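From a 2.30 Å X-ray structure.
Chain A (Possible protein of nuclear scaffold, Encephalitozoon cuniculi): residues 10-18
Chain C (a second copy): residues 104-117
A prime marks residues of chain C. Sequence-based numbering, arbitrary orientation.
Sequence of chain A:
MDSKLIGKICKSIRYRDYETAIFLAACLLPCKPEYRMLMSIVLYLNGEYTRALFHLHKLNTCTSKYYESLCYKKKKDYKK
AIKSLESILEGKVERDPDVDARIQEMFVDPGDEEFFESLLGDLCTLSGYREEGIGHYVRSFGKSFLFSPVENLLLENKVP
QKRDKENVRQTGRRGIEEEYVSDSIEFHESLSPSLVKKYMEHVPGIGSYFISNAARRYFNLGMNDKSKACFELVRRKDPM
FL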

ATOM      1  N   CYS A  10      13.438   2.100  -0.818  1.00 46.13           N
ATOM      2  CA  CYS A  10      12.876   1.248   0.237  1.00 47.74           C
ATOM      3  C   CYS A  10      12.451   2.120   1.375  1.00 52.77           C
ATOM      4  O   CYS A  10      11.345   1.970   1.901  1.00 59.49           O
ATOM      5  N   LYS A  11      13.310   3.072   1.731  1.00 49.91           N
ATOM      6  CA  LYS A  11      12.983   3.949   2.839  1.00 40.75           C
ATOM      7  C   LYS A  11      11.706   4.724   2.558  1.00 47.23           C
ATOM      8  O   LYS A  11      10.897   4.938   3.460  1.00 54.41           O
ATOM      9  N   SER A  12      11.494   5.101   1.299  1.00 43.64           N
ATOM     10  CA  SER A  12      10.326   5.914   0.953  1.00 53.34           C
ATOM     11  C   SER A  12       9.041   5.080   0.969  1.00 41.61           C
ATOM     12  O   SER A  12       7.933   5.583   1.237  1.00 37.75           O
ATOM     13  N   ILE A  13       9.191   3.811   0.624  1.00 45.21           N
ATOM     14  CA  ILE A  13       8.065   2.892   0.648  1.00 54.91           C
ATOM     15  C   ILE A  13       7.647   2.680   2.099  1.00 46.59           C
ATOM     16  O   ILE A  13       6.503   2.923   2.476  1.00 37.59           O
ATOM     17  N   ARG A  14       8.615   2.304   2.918  1.00 40.47           N
ATOM     18  CA  ARG A  14       8.404   2.210   4.350  1.00 36.98           C
ATOM     19  C   ARG A  14       7.760   3.452   4.955  1.00 52.06           C
ATOM     20  O   ARG A  14       7.026   3.345   5.926  1.00 54.70           O
ATOM     21  N   TYR A  15       7.988   4.632   4.375  1.00 59.02           N
ATOM     22  CA  TYR A  15       7.320   5.828   4.910  1.00 32.24           C
ATOM     23  C   TYR A  15       6.053   6.151   4.154  1.00 25.51           C
ATOM     24  O   TYR A  15       5.368   7.124   4.466  1.00 39.46           O
ATOM     25  N   ARG A  16       5.715   5.327   3.170  1.00 26.32           N
ATOM     26  CA  ARG A  16       4.508   5.590   2.377  1.00 40.14           C
ATOM     27  C   ARG A  16       4.628   6.915   1.602  1.00 49.14           C
ATOM     28  O   ARG A  16       3.616   7.528   1.200  1.00 44.74           O
ATOM     29  N   ASP A  17       5.872   7.352   1.403  1.00 49.17           N
ATOM     30  CA  ASP A  17       6.160   8.475   0.535  1.00 42.34           C
ATOM     31  C   ASP A  17       6.371   7.917  -0.869  1.00 42.17           C
ATOM     32  O   ASP A  17       7.496   7.644  -1.293  1.00 32.68           O
ATOM     33  N   TYR A  18       5.271   7.698  -1.569  1.00 27.41           N
ATOM     34  CA  TYR A  18       5.330   6.969  -2.826  1.00 40.01           C
ATOM     35  C   TYR A  18       5.798   7.861  -4.000  1.00 37.55           C
ATOM     36  O   TYR A  18       6.540   7.397  -4.875  1.00 51.04           O
TER
ATOM     37  N   GLN C 104       9.996  -5.358  12.489  1.00 78.25           N
ATOM     38  CA  GLN C 104      10.768  -4.197  12.899  1.00 74.12           C
ATOM     39  C   GLN C 104      11.048  -3.314  11.685  1.00 79.88           C
ATOM     40  O   GLN C 104      10.970  -2.086  11.755  1.00 72.86           O
ATOM     41  N   GLU C 105      11.348  -3.958  10.563  1.00 81.38           N
ATOM     42  CA  GLU C 105      11.655  -3.261   9.323  1.00 77.58           C
ATOM     43  C   GLU C 105      10.541  -2.317   8.891  1.00 72.83           C
ATOM     44  O   GLU C 105      10.785  -1.379   8.141  1.00 81.32           O
ATOM     45  N   MET C 106       9.318  -2.575   9.340  1.00 69.97           N
ATOM     46  CA  MET C 106       8.181  -1.756   8.924  1.00 56.81           C
ATOM     47  C   MET C 106       8.028  -0.568   9.852  1.00 55.26           C
ATOM     48  O   MET C 106       7.075   0.195   9.735  1.00 55.55           O
ATOM     49  N   PHE C 107       8.953  -0.436  10.796  1.00 62.37           N
ATOM     50  CA  PHE C 107       8.829   0.600  11.815  1.00 75.81           C
ATOM     51  C   PHE C 107       9.595   1.862  11.467  1.00 69.54           C
ATOM     52  O   PHE C 107      10.521   1.845  10.667  1.00 70.62           O
ATOM     53  N   VAL C 108       9.205   2.943  12.125  1.00 66.45           N
ATOM     54  CA  VAL C 108       9.697   4.279  11.849  1.00 58.10           C
ATOM     55  C   VAL C 108      10.801   4.687  12.826  1.00 65.31           C
ATOM     56  O   VAL C 108      10.643   4.589  14.044  1.00 75.07           O
ATOM     57  N   ASP C 109      11.923   5.142  12.279  1.00 68.77           N
ATOM     58  CA  ASP C 109      13.049   5.609  13.080  1.00 65.51           C
ATOM     59  C   ASP C 109      12.929   7.123  13.281  1.00 70.09           C
ATOM     60  O   ASP C 109      12.816   7.872  12.316  1.00 78.06           O
ATOM     61  N   PRO C 110      12.929   7.579  14.542  1.00 82.06           N
ATOM     62  CA  PRO C 110      12.765   9.009  14.846  1.00 87.32           C
ATOM     63  C   PRO C 110      13.916   9.872  14.325  1.00 80.87           C
ATOM     64  O   PRO C 110      13.865  11.091  14.445  1.00 69.43           O
ATOM     65  N   GLY C 111      14.941   9.238  13.766  1.00 74.99           N
ATOM     66  CA  GLY C 111      16.082   9.948  13.231  1.00 61.76           C
ATOM     67  C   GLY C 111      15.890  10.311  11.772  1.00 74.40           C
ATOM     68  O   GLY C 111      16.696  11.035  11.183  1.00 77.59           O
ATOM     69  N   ASP C 112      14.815   9.802  11.185  1.00 64.06           N
ATOM     70  CA  ASP C 112      14.476  10.098   9.795  1.00 55.85           C
ATOM     71  C   ASP C 112      13.513  11.294   9.707  1.00 52.35           C
ATOM     72  O   ASP C 112      12.397  11.180   9.214  1.00 68.74           O
ATOM     73  N   GLU C 113      13.964  12.446  10.192  1.00 63.18           N
ATOM     74  CA  GLU C 113      13.102  13.612  10.325  1.00 68.37           C
ATOM     75  C   GLU C 113      12.709  14.257   8.999  1.00 61.92           C
ATOM     76  O   GLU C 113      11.741  15.010   8.942  1.00 65.04           O
ATOM     77  N   GLU C 114      13.443  13.967   7.933  1.00 53.64           N
ATOM     78  CA  GLU C 114      13.050  14.467   6.614  1.00 55.04           C
ATOM     79  C   GLU C 114      11.586  14.141   6.344  1.00 58.94           C
ATOM     80  O   GLU C 114      10.813  15.006   5.930  1.00 42.48           O
ATOM     81  N   PHE C 115      11.215  12.882   6.591  1.00 51.97           N
ATOM     82  CA  PHE C 115       9.850  12.398   6.364  1.00 45.81           C
ATOM     83  C   PHE C 115       8.774  13.117   7.184  1.00 40.30           C
ATOM     84  O   PHE C 115       7.689  13.379   6.673  1.00 48.06           O
ATOM     85  N   PHE C 116       9.088  13.450   8.436  1.00 48.26           N
ATOM     86  CA  PHE C 116       8.163  14.190   9.304  1.00 59.51           C
ATOM     87  C   PHE C 116       8.007  15.656   8.873  1.00 55.08           C
ATOM     88  O   PHE C 116       6.895  16.172   8.800  1.00 46.82           O
ATOM     89  N   GLU C 117       9.127  16.320   8.601  1.00 47.49           N
ATOM     90  CA  GLU C 117       9.112  17.717   8.144  1.00 55.82           C
ATOM     91  C   GLU C 117       8.415  17.852   6.797  1.00 59.51           C
ATOM     92  O   GLU C 117       7.709  18.825   6.547  1.00 53.66           O
TER

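The end of a chain A helix packs against the loop and helix start of chain C, burying 569 Å² summed over both sides. Cys10 is too distant to take part. Lys11 points toward chain C with chi1 t and chi2 t, which lays its aliphatic chain along the edge of the Phe115′ ring (CD to Phe115′ CE2, 3.7 Å). Its NZ lies 4.0 Å from Asp112′ OD1, opposite in charge but beyond salt-bridge range. Ser12 points sideways and contributes little, its CA lying 4.1 Å from Phe115′ CE1, while Ile13 points away.

Arg14, also directed toward chain C (chi1 t, chi2 t, chi3 p), reaches the backbone of Phe107′, the last residue of the Gln104′ to Phe107′ type I turn. NH1 donates to Phe107′ O at 2.8 Å with an N-H...O angle of 145°, and that acceptor lies near the guanidinium plane, as an in-plane N-H requires. NH2 makes a long salt bridge to Asp112′ OD2 at 3.9 Å. Water 1 joins the two backbones, donating to Arg14 O (2.7 Å) and Met106′ O (2.6 Å).

Tyr15 has the largest covered area, 120 Å². Its m rotamer (chi1 -77°) sets the ring in an offset stack on Phe115′, itself m: centroids 3.9 Å apart and planes at 5° show nearly parallel rings. Tyr15 CE2 also meets Val108′ CG2 at 3.4 Å. At the ring's polar end, Tyr15 OH donates to Asp112′ OD2 (2.6 Å) and accepts from Asp109′ N (3.3 Å, 140°), so Asp112′ OD2 serves both Tyr15 and Arg14.

Past the helix, Arg16 has positive phi (64°) in a Schellman motif. Its CB points sideways, yet NH2 comes within 4.2 Å of Met106′ CE; NH1 donates to Tyr18 OH at 2.9 Å within chain A. Asp17 (chi1 t) points toward chain C, with OD2 3.9 Å from Phe115′ CE1.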

ATOM      1  CB  CYS A  10      13.885   0.204   0.722  1.00 34.61           C
ATOM      2  SG  CYS A  10      14.365  -0.934  -0.573  1.00 60.17           S
ATOM      3  CB  LYS A  11      14.151   4.850   3.226  1.00 49.09           C
ATOM      4  CG  LYS A  11      13.950   5.520   4.581  1.00 58.50           C
ATOM      5  CD  LYS A  11      15.124   6.401   4.977  1.00 77.25           C
ATOM      6  CE  LYS A  11      16.337   5.582   5.353  1.00 90.04           C
ATOM      7  NZ  LYS A  11      17.465   6.463   5.765  1.00 96.85           N
ATOM      8  CB  SER A  12      10.502   6.596  -0.423  1.00 46.13           C
ATOM      9  OG  SER A  12      11.706   7.330  -0.467  1.00 66.36           O
ATOM     10  CB  ILE A  13       8.418   1.568  -0.004  1.00 47.29           C
ATOM     11  CG1 ILE A  13       8.604   1.768  -1.509  1.00 37.46           C
ATOM     12  CG2 ILE A  13       7.301   0.552   0.256  1.00 52.97           C
ATOM     13  CD1 ILE A  13       9.557   0.765  -2.148  1.00 47.66           C
ATOM     14  CB  ARG A  14       9.712   1.851   5.060  1.00 41.51           C
ATOM     15  CG  ARG A  14       9.769   2.283   6.507  1.00 72.93           C
ATOM     16  CD  ARG A  14      10.840   1.513   7.277  1.00 76.45           C
ATOM     17  NE  ARG A  14      12.197   1.968   6.982  1.00 86.90           N
ATOM     18  CZ  ARG A  14      12.961   2.673   7.815  1.00 87.61           C
ATOM     19  NH1 ARG A  14      12.510   3.017   9.012  1.00 79.02           N
ATOM     20  NH2 ARG A  14      14.184   3.034   7.448  1.00 85.61           N
ATOM     21  CB  TYR A  15       8.272   7.026   4.992  1.00 42.42           C
ATOM     22  CG  TYR A  15       9.220   6.954   6.171  1.00 42.65           C
ATOM     23  CD1 TYR A  15      10.427   6.275   6.079  1.00 44.79           C
ATOM     24  CD2 TYR A  15       8.896   7.557   7.382  1.00 41.16           C
ATOM     25  CE1 TYR A  15      11.291   6.196   7.165  1.00 48.03           C
ATOM     26  CE2 TYR A  15       9.761   7.494   8.475  1.00 37.22           C
ATOM     27  CZ  TYR A  15      10.948   6.811   8.352  1.00 49.14           C
ATOM     28  OH  TYR A  15      11.798   6.742   9.422  1.00 65.27           O
ATOM     29  CB  ARG A  16       3.238   5.585   3.256  1.00 36.19           C
ATOM     30  CG  ARG A  16       3.119   4.356   4.210  1.00 40.92           C
ATOM     31  CD  ARG A  16       3.043   3.010   3.479  1.00 28.00           C
ATOM     32  NE  ARG A  16       3.663   1.954   4.268  1.00 41.97           N
ATOM     33  CZ  ARG A  16       4.125   0.806   3.785  1.00 38.96           C
ATOM     34  NH1 ARG A  16       4.058   0.544   2.488  1.00 36.54           N
ATOM     35  NH2 ARG A  16       4.689  -0.068   4.605  1.00 38.07           N
ATOM     36  CB  ASP A  17       7.419   9.194   1.015  1.00 62.69           C
ATOM     37  CG  ASP A  17       7.779  10.391   0.149  1.00 54.40           C
ATOM     38  OD1 ASP A  17       6.940  10.783  -0.694  1.00 46.25           O
ATOM     39  OD2 ASP A  17       8.898  10.923   0.324  1.00 67.89           O
ATOM     40  CB  TYR A  18       3.975   6.297  -3.126  1.00 46.30           C
ATOM     41  CG  TYR A  18       3.579   5.166  -2.152  1.00 46.40           C
ATOM     42  CD1 TYR A  18       4.519   4.256  -1.704  1.00 36.61           C
ATOM     43  CD2 TYR A  18       2.270   5.010  -1.715  1.00 37.89           C
ATOM     44  CE1 TYR A  18       4.193   3.232  -0.863  1.00 40.66           C
ATOM     45  CE2 TYR A  18       1.925   3.989  -0.835  1.00 33.12           C
ATOM     46  CZ  TYR A  18       2.902   3.096  -0.423  1.00 45.39           C
ATOM     47  OH  TYR A  18       2.620   2.048   0.413  1.00 41.91           O
TER
ATOM     48  CB  GLN C 104      12.075  -4.636  13.567  1.00 58.99           C
ATOM     49  CG  GLN C 104      12.623  -3.656  14.602  1.00 77.53           C
ATOM     50  CD  GLN C 104      12.244  -4.005  16.045  1.00 88.85           C
ATOM     51  OE1 GLN C 104      12.201  -5.177  16.428  1.00101.75           O
ATOM     52  NE2 GLN C 104      11.991  -2.978  16.856  1.00 75.72           N
ATOM     53  CB  GLU C 105      11.929  -4.269   8.203  1.00 88.02           C
ATOM     54  CG  GLU C 105      13.290  -4.936   8.269  1.00102.19           C
ATOM     55  CD  GLU C 105      13.505  -5.907   7.121  1.00124.86           C
ATOM     56  OE1 GLU C 105      12.498  -6.384   6.547  1.00123.58           O
ATOM     57  OE2 GLU C 105      14.680  -6.193   6.797  1.00133.80           O
ATOM     58  CB  MET C 106       6.886  -2.569   8.941  1.00 66.38           C
ATOM     59  CG  MET C 106       7.015  -3.976   8.399  1.00 68.52           C
ATOM     60  SD  MET C 106       5.394  -4.697   8.098  1.00 76.46           S
ATOM     61  CE  MET C 106       4.862  -3.672   6.718  1.00 77.90           C
ATOM     62  CB  PHE C 107       9.255   0.104  13.204  1.00 60.10           C
ATOM     63  CG  PHE C 107       8.287  -0.841  13.827  1.00 85.17           C
ATOM     64  CD1 PHE C 107       7.042  -1.054  13.257  1.00 88.36           C
ATOM     65  CD2 PHE C 107       8.609  -1.507  14.998  1.00 87.26           C
ATOM     66  CE1 PHE C 107       6.145  -1.931  13.828  1.00 84.78           C
ATOM     67  CE2 PHE C 107       7.716  -2.377  15.577  1.00 87.74           C
ATOM     68  CZ  PHE C 107       6.481  -2.589  14.993  1.00 86.87           C
ATOM     69  CB  VAL C 108       8.522   5.271  11.953  1.00 51.44           C
ATOM     70  CG1 VAL C 108       8.939   6.552  12.660  1.00 57.28           C
ATOM     71  CG2 VAL C 108       7.923   5.508  10.592  1.00 54.30           C
ATOM     72  CB  ASP C 109      14.359   5.238  12.377  1.00 57.02           C
ATOM     73  CG  ASP C 109      15.584   5.634  13.167  1.00 83.84           C
ATOM     74  OD1 ASP C 109      15.433   6.240  14.248  1.00 95.69           O
ATOM     75  OD2 ASP C 109      16.706   5.339  12.701  1.00 88.36           O
ATOM     76  CB  PRO C 110      12.749   9.047  16.381  1.00 77.80           C
ATOM     77  CG  PRO C 110      12.460   7.646  16.810  1.00 84.93           C
ATOM     78  CD  PRO C 110      13.045   6.760  15.759  1.00 83.11           C
ATOM     79  CB  ASP C 112      13.870   8.856   9.134  1.00 53.08           C
ATOM     80  CG  ASP C 112      14.813   7.664   9.163  1.00 74.42           C
ATOM     81  OD1 ASP C 112      16.041   7.876   9.237  1.00 90.19           O
ATOM     82  OD2 ASP C 112      14.330   6.513   9.111  1.00 83.22           O
ATOM     83  CB  GLU C 113      13.744  14.642  11.252  1.00 79.19           C
ATOM     84  CG  GLU C 113      13.876  14.146  12.685  1.00106.98           C
ATOM     85  CD  GLU C 113      14.458  15.185  13.621  1.00120.31           C
ATOM     86  OE1 GLU C 113      15.001  16.195  13.125  1.00123.39           O
ATOM     87  OE2 GLU C 113      14.373  14.986  14.852  1.00120.61           O
ATOM     88  CB  GLU C 114      13.908  13.854   5.505  1.00 57.03           C
ATOM     89  CG  GLU C 114      15.295  13.455   5.938  1.00 84.58           C
ATOM     90  CD  GLU C 114      15.444  11.966   6.169  1.00 73.80           C
ATOM     91  OE1 GLU C 114      15.292  11.195   5.199  1.00 77.51           O
ATOM     92  OE2 GLU C 114      15.750  11.575   7.312  1.00 70.16           O
ATOM     93  CB  PHE C 115       9.796  10.886   6.589  1.00 48.94           C
ATOM     94  CG  PHE C 115      10.551  10.118   5.565  1.00 51.01           C
ATOM     95  CD1 PHE C 115       9.995   9.883   4.314  1.00 39.13           C
ATOM     96  CD2 PHE C 115      11.835   9.680   5.822  1.00 49.99           C
ATOM     97  CE1 PHE C 115      10.695   9.186   3.362  1.00 37.12           C
ATOM     98  CE2 PHE C 115      12.553   9.002   4.861  1.00 48.58           C
ATOM     99  CZ  PHE C 115      11.977   8.745   3.635  1.00 42.59           C
ATOM    100  CB  PHE C 116       8.612  14.131  10.776  1.00 53.33           C
ATOM    101  CG  PHE C 116       9.016  12.758  11.239  1.00 74.15           C
ATOM    102  CD1 PHE C 116       8.180  11.667  11.041  1.00 67.33           C
ATOM    103  CD2 PHE C 116      10.222  12.557  11.890  1.00 79.68           C
ATOM    104  CE1 PHE C 116       8.547  10.409  11.473  1.00 61.33           C
ATOM    105  CE2 PHE C 116      10.590  11.293  12.327  1.00 69.55           C
ATOM    106  CZ  PHE C 116       9.756  10.220  12.117  1.00 60.54           C
ATOM    107  CB  GLU C 117      10.535  18.272   8.053  1.00 54.59           C
ATOM    108  CG  GLU C 117      11.255  18.345   9.395  1.00 56.60           C
ATOM    109  CD  GLU C 117      10.662  19.387  10.318  1.00 68.54           C
ATOM    110  OE1 GLU C 117       9.799  20.163   9.857  1.00 79.16           O
ATOM    111  OE2 GLU C 117      11.066  19.435  11.499  1.00 68.80           O
TER
HETATM  112  O   HOH W   1       6.145   1.310   7.519  1.00 56.20           O